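PDB 1W23: phosphoserine aminotransferase from Bacillus alcalophilus, which catalyses the reversible, pyridoxal-phosphate-dependent transfer of an amino group between phosphoserine and 2-oxoglutarate in serine biosynthesis. Local coordinates for residues G100-K105 with N150-G155; H146-N151 with I170-S175; Q159-I164 with N185-I190. All coordinates share one frame; numbering follows the deposited sequence.

Contact 1: residues G100-K105 with N150-G155. With PLP (pyridoxal-5'-phosphate), chain J.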
# COMPACT_ATOMS: atom_id res chain seq x y z
N GLY A 100 24.21 -8.57 -2.74
CA GLY A 100 23.29 -9.65 -2.46
C GLY A 100 22.22 -9.74 -3.51
O GLY A 100 22.30 -9.12 -4.58
N SER A 101 21.20 -10.53 -3.23
CA SER A 101 20.10 -10.77 -4.15
C SER A 101 19.27 -9.51 -4.35
O SER A 101 18.83 -9.21 -5.47
CB SER A 101 19.21 -11.95 -3.57
OG SER A 101 17.97 -11.98 -4.27
N TRP A 102 19.01 -8.74 -3.28
CA TRP A 102 18.26 -7.51 -3.44
C TRP A 102 19.00 -6.53 -4.33
O TRP A 102 18.35 -5.79 -5.10
CB TRP A 102 17.89 -6.89 -2.06
CG TRP A 102 16.87 -7.78 -1.36
CD1 TRP A 102 17.03 -8.46 -0.19
CD2 TRP A 102 15.56 -8.09 -1.84
NE1 TRP A 102 15.90 -9.15 0.10
CE2 TRP A 102 14.97 -8.95 -0.89
CE3 TRP A 102 14.79 -7.72 -2.95
CZ2 TRP A 102 13.68 -9.44 -1.04
CZ3 TRP A 102 13.51 -8.20 -3.11
CH2 TRP A 102 12.98 -9.06 -2.14
N SER A 103 20.33 -6.49 -4.29
CA SER A 103 21.07 -5.65 -5.23
C SER A 103 20.81 -6.08 -6.69
O SER A 103 20.63 -5.27 -7.58
CB SER A 103 22.57 -5.73 -5.00
OG SER A 103 22.97 -5.45 -3.66
N GLU A 104 20.83 -7.42 -6.90
CA GLU A 104 20.59 -7.97 -8.23
C GLU A 104 19.19 -7.59 -8.74
O GLU A 104 19.03 -7.25 -9.92
CB GLU A 104 20.72 -9.48 -8.23
CG GLU A 104 22.11 -9.96 -7.95
CD GLU A 104 22.28 -11.47 -7.88
OE1 GLU A 104 23.41 -11.96 -7.79
OE2 GLU A 104 21.25 -12.20 -7.93
N LYS A 105 18.18 -7.64 -7.87
CA LYS A 105 16.82 -7.32 -8.31
C LYS A 105 16.73 -5.86 -8.70
O LYS A 105 16.00 -5.49 -9.65
CB LYS A 105 15.84 -7.73 -7.21
CG LYS A 105 15.44 -9.21 -7.22
CD LYS A 105 14.87 -9.65 -5.87
CE LYS A 105 13.40 -9.97 -5.89
NZ LYS A 105 13.12 -11.25 -6.61
N ASN A 150 22.07 -3.06 3.70
CA ASN A 150 21.96 -4.29 4.47
C ASN A 150 21.37 -5.34 3.51
O ASN A 150 20.27 -5.17 2.96
CB ASN A 150 21.13 -4.08 5.74
CG ASN A 150 21.19 -5.32 6.65
OD1 ASN A 150 22.19 -5.46 7.39
ND2 ASN A 150 20.18 -6.17 6.54
N ASN A 151 22.15 -6.38 3.30
CA ASN A 151 21.82 -7.43 2.34
C ASN A 151 21.08 -8.53 3.09
O ASN A 151 21.66 -9.45 3.68
CB ASN A 151 23.08 -7.95 1.67
CG ASN A 151 23.80 -6.76 1.05
OD1 ASN A 151 23.38 -6.27 -0.00
ND2 ASN A 151 24.87 -6.30 1.67
N THR A 152 19.74 -8.38 3.10
CA THR A 152 18.86 -9.09 4.04
C THR A 152 19.01 -10.60 3.95
O THR A 152 18.85 -11.31 4.96
CB THR A 152 17.39 -8.69 3.72
OG1 THR A 152 17.39 -7.30 3.34
CG2 THR A 152 16.46 -8.91 4.91
N ILE A 153 19.21 -11.12 2.72
CA ILE A 153 19.29 -12.57 2.51
C ILE A 153 20.60 -13.16 2.93
O ILE A 153 20.68 -14.32 3.40
CB ILE A 153 18.94 -12.90 1.04
CG1 ILE A 153 17.43 -12.67 0.84
CG2 ILE A 153 19.38 -14.30 0.64
CD1 ILE A 153 16.94 -12.57 -0.59
N TYR A 154 21.68 -12.40 2.75
CA TYR A 154 23.07 -12.86 2.99
C TYR A 154 23.61 -12.47 4.35
O TYR A 154 24.62 -13.03 4.79
CB TYR A 154 23.98 -12.37 1.85
CG TYR A 154 23.68 -13.18 0.59
CD1 TYR A 154 22.82 -12.73 -0.36
CD2 TYR A 154 24.24 -14.42 0.43
CE1 TYR A 154 22.52 -13.51 -1.49
CE2 TYR A 154 23.96 -15.19 -0.69
CZ TYR A 154 23.11 -14.71 -1.65
OH TYR A 154 22.80 -15.49 -2.77
N GLY A 155 23.00 -11.54 5.06
CA GLY A 155 23.45 -11.19 6.42
C GLY A 155 24.71 -10.35 6.45
O GLY A 155 25.49 -10.46 7.41
N1 PLP J . 15.23 -4.62 -0.56
C2 PLP J . 15.62 -5.22 0.62
C2A PLP J . 16.99 -4.92 1.10
C3 PLP J . 14.74 -6.04 1.31
O3 PLP J . 15.10 -6.59 2.44
C4 PLP J . 13.42 -6.28 0.77
C4A PLP J . 12.46 -7.11 1.55
C5 PLP J . 13.06 -5.64 -0.43
C6 PLP J . 13.99 -4.84 -1.08
C5A PLP J . 11.73 -5.84 -1.09
O4P PLP J . 10.73 -5.01 -0.40
P PLP J . 9.16 -5.11 -0.86
O1P PLP J . 8.73 -6.52 -0.61
O2P PLP J . 9.12 -4.74 -2.33
O3P PLP J . 8.53 -4.04 0.03
O HOH W 1 21.26 -7.27 -1.66
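The indole of W102 lies flat over the cofactor, with PLP C4 3.5 Å above the centre of its face. Each of the nine indole atoms has a cofactor atom close by, W102 CG lying 3.5 Å from PLP C2. On the rim of the pyridine ring T152 OG1 is hydrogen-bonded to the phenolic PLP O3 at 2.6 Å, either oxygen being a possible donor; S175 OG is a second partner of T152 OG1. W102 and T152 thus fix the cofactor from a face and from its phenolic side. I153, extended along its chain (chi2 164°), drives CD1 to 3.6 Å from W102 NE1 and 3.8 Å from S101 CB. An alanine in place of W102 would remove the indole and its contact with I153, and the pyridine would probably be held less firmly in its pocket. Behind I153 the Y154 ring turns its edge to the backbone, CE1 lying 3.7 Å from S101 N. G100 sits at the N-cap position, where a CB would fall about 3.2 Å from N151 CB, so a side chain would crowd the approach of the two backbones. A water continues the join: S103 N donates to it at 2.9 Å, and it donates to N151 OD1. The polar ends here have further partners, T99 for N151 OD1 and T148 for S103 OG. The contact sets the start of helix 101-111 against the turn that follows strand 150-151, while F80 of helix 75-87 packs on W102 and Y236 of the second subunit reaches K105.

Contact 2: residues H146-N151 with I170-S175. With PLP (pyridoxal-5'-phosphate), chain J.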
# COMPACT_ATOMS: atom_id res chain seq x y z
N HIS A 146 24.17 3.01 -7.04
CA HIS A 146 23.18 2.38 -6.16
C HIS A 146 23.82 1.31 -5.33
O HIS A 146 24.54 0.44 -5.86
CB HIS A 146 22.05 1.79 -7.03
CG HIS A 146 20.95 1.15 -6.23
ND1 HIS A 146 21.06 -0.12 -5.63
CD2 HIS A 146 19.69 1.58 -5.98
CE1 HIS A 146 19.88 -0.40 -5.04
NE2 HIS A 146 19.05 0.64 -5.22
N ILE A 147 23.54 1.33 -4.01
CA ILE A 147 24.00 0.33 -3.07
C ILE A 147 22.80 -0.21 -2.30
O ILE A 147 21.72 0.39 -2.25
CB ILE A 147 25.04 0.91 -2.09
CG1 ILE A 147 24.45 1.94 -1.13
CG2 ILE A 147 26.25 1.47 -2.85
CD1 ILE A 147 25.40 2.41 -0.05
N THR A 148 23.04 -1.36 -1.63
CA THR A 148 22.08 -1.99 -0.75
C THR A 148 22.75 -2.03 0.63
O THR A 148 23.76 -2.75 0.81
CB THR A 148 21.73 -3.40 -1.21
OG1 THR A 148 21.42 -3.39 -2.61
CG2 THR A 148 20.60 -3.97 -0.38
N SER A 149 22.31 -1.20 1.57
CA SER A 149 23.08 -1.05 2.83
C SER A 149 23.16 -2.30 3.66
O SER A 149 24.19 -2.60 4.25
CB SER A 149 22.47 0.11 3.64
OG SER A 149 21.10 -0.11 3.86
N ASN A 150 22.07 -3.06 3.70
CA ASN A 150 21.96 -4.29 4.47
C ASN A 150 21.37 -5.34 3.51
O ASN A 150 20.27 -5.17 2.96
CB ASN A 150 21.13 -4.08 5.74
CG ASN A 150 21.19 -5.32 6.65
OD1 ASN A 150 22.19 -5.46 7.39
ND2 ASN A 150 20.18 -6.17 6.54
N ASN A 151 22.15 -6.38 3.30
CA ASN A 151 21.82 -7.43 2.34
C ASN A 151 21.08 -8.53 3.09
O ASN A 151 21.66 -9.45 3.68
CB ASN A 151 23.08 -7.95 1.67
CG ASN A 151 23.80 -6.76 1.05
OD1 ASN A 151 23.38 -6.27 -0.00
ND2 ASN A 151 24.87 -6.30 1.67
N ILE A 170 22.68 6.42 -4.07
CA ILE A 170 21.30 5.97 -3.80
C ILE A 170 21.38 4.68 -3.04
O ILE A 170 22.21 3.80 -3.41
CB ILE A 170 20.52 5.74 -5.11
CG1 ILE A 170 20.82 6.91 -6.02
CG2 ILE A 170 19.07 5.39 -4.80
CD1 ILE A 170 19.78 7.89 -6.32
N ALA A 171 20.57 4.54 -1.99
CA ALA A 171 20.64 3.31 -1.20
C ALA A 171 19.27 2.72 -0.88
O ALA A 171 18.36 3.42 -0.39
CB ALA A 171 21.35 3.60 0.14
N ASP A 172 19.18 1.42 -1.09
CA ASP A 172 18.09 0.58 -0.60
C ASP A 172 18.47 0.20 0.83
O ASP A 172 19.31 -0.67 1.08
CB ASP A 172 17.96 -0.69 -1.45
CG ASP A 172 16.93 -1.68 -0.95
OD1 ASP A 172 16.27 -1.41 0.10
OD2 ASP A 172 16.79 -2.72 -1.62
N MET A 173 17.84 0.91 1.78
CA MET A 173 18.07 0.71 3.22
C MET A 173 16.91 -0.03 3.87
O MET A 173 16.70 0.09 5.09
CB MET A 173 18.33 2.04 3.96
CG MET A 173 19.57 2.78 3.35
SD MET A 173 20.04 4.12 4.46
CE MET A 173 21.57 4.67 3.70
N SER A 174 16.15 -0.80 3.11
CA SER A 174 14.99 -1.49 3.64
C SER A 174 15.23 -2.20 4.95
O SER A 174 14.41 -2.09 5.86
CB SER A 174 14.47 -2.50 2.64
OG SER A 174 13.95 -1.90 1.46
N SER A 175 16.34 -2.95 5.08
CA SER A 175 16.50 -3.79 6.25
C SER A 175 17.43 -3.23 7.32
O SER A 175 17.65 -3.91 8.33
CB SER A 175 16.84 -5.21 5.84
OG SER A 175 17.98 -5.23 4.99
N1 PLP J . 15.23 -4.62 -0.56
C2 PLP J . 15.62 -5.22 0.62
C2A PLP J . 16.99 -4.92 1.10
C3 PLP J . 14.74 -6.04 1.31
O3 PLP J . 15.10 -6.59 2.44
C4 PLP J . 13.42 -6.28 0.77
C4A PLP J . 12.46 -7.11 1.55
C5 PLP J . 13.06 -5.64 -0.43
C6 PLP J . 13.99 -4.84 -1.08
C5A PLP J . 11.73 -5.84 -1.09
O4P PLP J . 10.73 -5.01 -0.40
P PLP J . 9.16 -5.11 -0.86
O1P PLP J . 8.73 -6.52 -0.61
O2P PLP J . 9.12 -4.74 -2.33
O3P PLP J . 8.53 -4.04 0.03
O HOH W 2 18.79 -3.31 -3.42
O HOH W 3 18.82 -2.72 3.23
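Strands 146-148 and 170-172 run parallel in register, their axes 4.6 Å apart and 26° askew, joined by I147 N to I170 O (2.9 Å), D172 N to I147 O, and S149 N to D172 O, the last from above the carbonyl plane. D172, with CG anti to its backbone N (chi1 175°), extends its carboxylate to the cofactor, OD2 stopping 2.7 Å from PLP N1. This pairing probably favours a protonated pyridine nitrogen, as in related aminotransferases. OD1 is held twice by S174: its N closes an Asx turn, and its OG donates to the syn lone pair at 2.7 Å. A water bridges OD2 to T148 OG1, which is also hydrogen-bonded to S103 OG. Alongside D172 lies the H146 ring, its NE2 hydrogen-bonded to Y191 OH. Further on, N150 ND2 donates in its amide plane to S175 OG (2.9 Å), a hydroxyl also held by T152, while N150 OD1 is hydrogen-bonded to S295 OG. On the sheet face away from H146, T148 and D172, I147 CG1 packs on A171 CB at 3.7 Å. Strands 93-98 and 189-193 flank this pair in the sheet; helix 75-87 packs against H146, I170 and D172, whereas Y158 and F161 pack against I147.

Contact 3: residues Q159-I164 with N185-I190; sequences QNFPEI and NQFGMI
F161 leaves its backbone with CG beside its own N and anti to the carbonyl carbon (chi1 -64°), which carries the ring across to residues 186 and 187. Its CB already touches both, 3.6 Å from Q186 OE1 and 3.9 Å from F187 CZ. CG is the closest point of the aromatic pair, 3.5 Å from F187 CZ, and that same atom sits under CD1 and CD2 as well, so the edge of F187 presses on the CG side of the F161 face rather than on its centre. The result is a T-shaped pair with planes at 76° and centroids 5.1 Å apart. CD1 also has Q186 OE1 near the ring plane, and CD2 packs on I147 CD1 of strand 142-148; farther out, CE1 recedes to 4.2 Å from F187 CZ. In the large-domain sheet of this fold-type I (class V) aminotransferase, F161 belongs to the loop that crosses the face carrying I147 and A171, and F187 lies near the beginning of strand 189-193. The Q186 amide lies at the edge of the F161 ring and serves the loop backbone. NE2 donates to F161 O at 3.2 Å, a bent bond (140° at the hydrogen) that arrives from above the carbonyl plane. OE1 accepts from a water that F161 N also reaches, so both ends of the amide address the backbone of one residue. A second water takes the hydrogen of I164 N and donates to P162 O and Q186 O, linking the loop backbone at P162 and I164 to the carbonyl of Q186. F187 is backed in turn by L169 and A171 of strand 169-172, and by M173.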
# COMPACT_ATOMS: atom_id res chain seq x y z
N GLN A 159 29.49 -0.97 6.79
CA GLN A 159 29.90 -0.37 8.07
C GLN A 159 29.89 1.13 7.99
O GLN A 159 29.79 1.76 9.06
CB GLN A 159 31.33 -0.83 8.44
CG GLN A 159 31.38 -2.34 8.54
CD GLN A 159 30.32 -2.87 9.49
OE1 GLN A 159 30.42 -2.53 10.70
NE2 GLN A 159 29.33 -3.60 8.99
N ASN A 160 30.06 1.67 6.83
CA ASN A 160 30.11 3.12 6.54
C ASN A 160 29.86 3.21 5.04
O ASN A 160 29.67 2.16 4.38
CB ASN A 160 31.41 3.75 7.01
CG ASN A 160 32.57 2.87 6.61
OD1 ASN A 160 32.71 2.58 5.42
ND2 ASN A 160 33.38 2.45 7.57
N PHE A 161 29.79 4.40 4.51
CA PHE A 161 29.32 4.62 3.15
C PHE A 161 30.33 5.41 2.39
O PHE A 161 31.01 6.29 2.91
CB PHE A 161 27.97 5.36 3.18
CG PHE A 161 26.91 4.50 3.84
CD1 PHE A 161 26.40 4.80 5.06
CD2 PHE A 161 26.44 3.36 3.19
CE1 PHE A 161 25.45 3.96 5.65
CE2 PHE A 161 25.48 2.54 3.77
CZ PHE A 161 24.95 2.85 5.00
N PRO A 162 30.42 5.14 1.09
CA PRO A 162 31.44 5.86 0.31
C PRO A 162 31.09 7.30 0.05
O PRO A 162 29.92 7.69 -0.01
CB PRO A 162 31.41 5.02 -0.96
CG PRO A 162 30.01 4.54 -1.11
CD PRO A 162 29.59 4.22 0.32
N GLU A 163 32.12 8.13 -0.10
CA GLU A 163 32.04 9.51 -0.50
C GLU A 163 32.11 9.53 -2.02
O GLU A 163 33.16 9.27 -2.59
CB GLU A 163 33.25 10.29 0.03
CG GLU A 163 33.14 11.78 -0.24
CD GLU A 163 33.78 12.68 0.80
OE1 GLU A 163 34.21 13.77 0.35
OE2 GLU A 163 33.83 12.33 2.00
N ILE A 164 30.98 9.87 -2.62
CA ILE A 164 30.67 9.85 -4.06
C ILE A 164 30.40 11.29 -4.45
O ILE A 164 29.55 11.88 -3.74
CB ILE A 164 29.49 8.88 -4.29
CG1 ILE A 164 29.91 7.47 -3.77
CG2 ILE A 164 28.88 8.66 -5.64
CD1 ILE A 164 31.12 6.92 -4.50
N ASN A 185 23.27 13.45 4.30
CA ASN A 185 23.81 14.23 3.20
C ASN A 185 24.82 13.49 2.35
O ASN A 185 25.24 14.04 1.32
CB ASN A 185 24.29 15.56 3.73
CG ASN A 185 25.53 15.51 4.51
OD1 ASN A 185 26.23 14.51 4.58
ND2 ASN A 185 25.72 16.70 5.07
N GLN A 186 25.23 12.26 2.69
CA GLN A 186 26.02 11.46 1.75
C GLN A 186 25.21 10.99 0.57
O GLN A 186 25.81 10.47 -0.43
CB GLN A 186 26.63 10.24 2.48
CG GLN A 186 27.67 10.54 3.52
CD GLN A 186 28.44 9.31 4.04
OE1 GLN A 186 27.99 8.54 4.88
NE2 GLN A 186 29.64 9.09 3.51
N PHE A 187 23.87 11.05 0.63
CA PHE A 187 22.98 10.40 -0.32
C PHE A 187 22.15 11.40 -1.11
O PHE A 187 21.68 12.40 -0.56
CB PHE A 187 22.00 9.48 0.44
CG PHE A 187 22.75 8.37 1.17
CD1 PHE A 187 23.21 8.54 2.47
CD2 PHE A 187 23.03 7.16 0.56
CE1 PHE A 187 23.93 7.53 3.11
CE2 PHE A 187 23.75 6.18 1.17
CZ PHE A 187 24.22 6.35 2.45
N GLY A 188 21.87 11.05 -2.35
CA GLY A 188 20.83 11.72 -3.09
C GLY A 188 19.43 11.21 -2.81
O GLY A 188 18.45 11.95 -2.88
N MET A 189 19.36 9.90 -2.50
CA MET A 189 18.07 9.28 -2.20
C MET A 189 18.31 8.05 -1.36
O MET A 189 19.26 7.26 -1.63
CB MET A 189 17.34 8.96 -3.50
CG MET A 189 15.97 8.36 -3.28
SD MET A 189 15.05 8.11 -4.79
CE MET A 189 14.84 6.32 -4.61
N ILE A 190 17.45 7.81 -0.40
CA ILE A 190 17.37 6.60 0.42
C ILE A 190 15.96 6.08 0.36
O ILE A 190 15.01 6.88 0.43
CB ILE A 190 17.71 6.95 1.89
CG1 ILE A 190 19.16 7.39 2.04
CG2 ILE A 190 17.31 5.84 2.80
CD1 ILE A 190 19.44 8.09 3.32
O HOH W 4 29.66 6.77 6.26
O HOH W 5 28.57 10.00 -0.82

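From the N terminus, contact 1 comes first, closing a long excursion that starts at helix 101-111, passes strands 115-121 and 142-148, and returns at residues 150-155. Contact 2 opens on this returning segment, N150 and N151 being common to both, and closes the shorter loop to strand 169-172. Residues 159-164 leave that loop to meet 185-190, so contact 3 opens inside contact 2 and closes beyond it: the two cross, whereas contacts 1 and 3 are in series. Contacts 1 and 2 touch beside the cofactor, T152 with S175, and again farther from it, S103 with T148. Contacts 2 and 3 lie on neighbouring strands of one sheet, 169-172 and 189-193, where A171 N meets M189 O.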